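Local coordinates for Co-type Nitrile Hydratase beta subunit (Pseudomonas putida, PDB 3QYH), which forms, with its partner alpha subunit, a cobalt-type nitrile hydratase, an enzyme that hydrates nitriles to the corresponding amides, at residues Val161-Gly166 / Val185-Phe190. Numbering follows the deposited sequence.
Sequences VVIDHG and VYTVSF
His165 and Thr187 meet across two antiparallel strands in a short, straight hydrogen bond, NE2 giving its N-H to OG1 at 2.7 Å with the hydroxyl in the ring plane. OG1 is also bonded to Asp210 OD2, so hydroxyl, imidazole and carboxylate form a small polar chain on this face of the sheet. CG2 of Ile163 sits over one face of the ring, 3.4 Å from its plane and near the margin. An alanine in place of His165 would probably leave Thr187 OG1 without this donor and take away the ring that packs against Ile163 CG2.

The backbone illustrates a classic beta bulge: Val162 and Ile163 both face Thr187, whose O takes a nearly linear bond from Val162 N (2.9 Å) and a weak one from Ile163 N. Thr187 N returns a bond to Ile163 O and completes the bulge. Farther along, Val185 O accepts from His165 N while Val185 N reaches on to Gly166 O, a further departure from regular pairing. Asp164 closes an Asx turn, its OD1 accepting from Gly166 N at 2.8 Å and also bonded to His184 ND1.

With CG1 of Val162 anti to the carbonyl carbon (chi1 -70°), CG2 falls between that carbon and the backbone N, 3.7 Å from Thr187 CG2. On the opposite face, shared with Val161 and Asp164, the Tyr186 ring sets CD2 3.7 Å from Val161 CG1 and CE2 3.8 Å from Asp164 CG, the carboxylate turned 48° from the ring; the tyrosine OH is bonded to Asp213.

The pair belongs to the antiparallel sheet of the SH3-clan C-terminal region. Strand 206-212 flanks 183-191, strand 136-139 flanks 158-168, and aromatic side chains of the partner protein chain pack on Ile163 and Thr187.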
loop_
_atom_site.group_PDB
_atom_site.type_symbol
_atom_site.label_atom_id
_atom_site.label_comp_id
_atom_site.label_asym_id
_atom_site.label_seq_id
_atom_site.Cartn_x
_atom_site.Cartn_y
_atom_site.Cartn_z
ATOM N N VAL B 161 11.073 -0.133 19.575
ATOM C CA VAL B 161 10.255 0.984 19.115
ATOM C C VAL B 161 11.194 2.059 18.567
ATOM O O VAL B 161 12.101 2.514 19.264
ATOM C CB VAL B 161 9.390 1.556 20.248
ATOM C CG1 VAL B 161 8.591 2.791 19.756
ATOM C CG2 VAL B 161 8.441 0.483 20.800
ATOM N N VAL B 162 11.015 2.440 17.307
ATOM C CA VAL B 162 11.878 3.469 16.716
ATOM C C VAL B 162 11.111 4.750 16.328
ATOM O O VAL B 162 11.720 5.811 16.170
ATOM C CB VAL B 162 12.683 2.956 15.502
ATOM C CG1 VAL B 162 13.755 1.958 15.944
ATOM C CG2 VAL B 162 11.760 2.323 14.433
ATOM N N ILE B 163 9.792 4.651 16.186
ATOM C CA ILE B 163 8.954 5.829 15.951
ATOM C C ILE B 163 7.613 5.664 16.634
ATOM O O ILE B 163 6.989 4.600 16.538
ATOM C CB ILE B 163 8.633 6.048 14.443
ATOM C CG1 ILE B 163 9.893 6.056 13.592
ATOM C CG2 ILE B 163 7.803 7.332 14.246
ATOM C CD1 ILE B 163 9.621 6.104 12.090
ATOM N N ASP B 164 7.145 6.715 17.298
ATOM C CA ASP B 164 5.754 6.754 17.744
ATOM C C ASP B 164 5.025 7.694 16.782
ATOM O O ASP B 164 5.307 8.883 16.757
ATOM C CB ASP B 164 5.671 7.272 19.189
ATOM C CG ASP B 164 4.255 7.464 19.674
ATOM O OD1 ASP B 164 3.292 7.316 18.880
ATOM O OD2 ASP B 164 4.103 7.763 20.879
ATOM N N HIS B 165 4.101 7.167 15.985
ATOM C CA HIS B 165 3.415 7.979 14.972
ATOM C C HIS B 165 2.217 8.752 15.496
ATOM O O HIS B 165 1.609 9.536 14.760
ATOM C CB HIS B 165 2.983 7.102 13.788
ATOM C CG HIS B 165 4.128 6.509 13.040
ATOM N ND1 HIS B 165 4.868 7.227 12.122
ATOM C CD2 HIS B 165 4.672 5.268 13.074
ATOM C CE1 HIS B 165 5.820 6.458 11.627
ATOM N NE2 HIS B 165 5.721 5.263 12.187
ATOM N N GLY B 166 1.852 8.538 16.756
ATOM C CA GLY B 166 0.651 9.149 17.298
ATOM C C GLY B 166 -0.547 8.229 17.187
ATOM O O GLY B 166 -0.399 7.021 16.970
ATOM N N VAL B 185 0.250 4.039 17.212
ATOM C CA VAL B 185 0.900 3.135 16.270
ATOM C C VAL B 185 2.382 3.450 16.294
ATOM O O VAL B 185 2.780 4.627 16.258
ATOM C CB VAL B 185 0.347 3.340 14.838
ATOM C CG1 VAL B 185 1.194 2.588 13.821
ATOM C CG2 VAL B 185 -1.116 2.904 14.770
ATOM N N TYR B 186 3.210 2.418 16.378
ATOM C CA TYR B 186 4.655 2.608 16.434
ATOM C C TYR B 186 5.285 1.886 15.259
ATOM O O TYR B 186 4.802 0.827 14.848
ATOM C CB TYR B 186 5.232 1.996 17.716
ATOM C CG TYR B 186 4.536 2.390 19.011
ATOM C CD1 TYR B 186 3.452 1.665 19.500
ATOM C CD2 TYR B 186 4.988 3.479 19.762
ATOM C CE1 TYR B 186 2.823 2.027 20.681
ATOM C CE2 TYR B 186 4.371 3.839 20.947
ATOM C CZ TYR B 186 3.300 3.119 21.404
ATOM O OH TYR B 186 2.672 3.462 22.572
ATOM N N THR B 187 6.371 2.425 14.721
ATOM C CA THR B 187 7.260 1.580 13.922
ATOM C C THR B 187 8.199 0.816 14.853
ATOM O O THR B 187 8.861 1.416 15.713
ATOM C CB THR B 187 8.105 2.364 12.908
ATOM O OG1 THR B 187 7.240 3.031 11.988
ATOM C CG2 THR B 187 9.008 1.397 12.109
ATOM N N VAL B 188 8.242 -0.504 14.689
ATOM C CA VAL B 188 9.076 -1.347 15.529
ATOM C C VAL B 188 10.127 -2.005 14.664
ATOM O O VAL B 188 9.797 -2.539 13.612
ATOM C CB VAL B 188 8.255 -2.431 16.219
ATOM C CG1 VAL B 188 9.174 -3.366 17.024
ATOM C CG2 VAL B 188 7.178 -1.812 17.105
ATOM N N SER B 189 11.389 -1.973 15.101
ATOM C CA SER B 189 12.491 -2.506 14.306
ATOM C C SER B 189 12.916 -3.890 14.840
ATOM O O SER B 189 13.140 -4.064 16.031
ATOM C CB SER B 189 13.681 -1.536 14.321
ATOM O OG SER B 189 14.783 -2.050 13.623
ATOM N N PHE B 190 13.018 -4.859 13.937
ATOM C CA PHE B 190 13.403 -6.231 14.273
ATOM C C PHE B 190 14.669 -6.559 13.515
ATOM O O PHE B 190 14.791 -6.216 12.351
ATOM C CB PHE B 190 12.320 -7.222 13.817
ATOM C CG PHE B 190 10.988 -7.021 14.475
ATOM C CD1 PHE B 190 10.017 -6.239 13.871
ATOM C CD2 PHE B 190 10.687 -7.643 15.678
ATOM C CE1 PHE B 190 8.770 -6.051 14.466
ATOM C CE2 PHE B 190 9.446 -7.449 16.296
ATOM C CZ PHE B 190 8.483 -6.668 15.682
#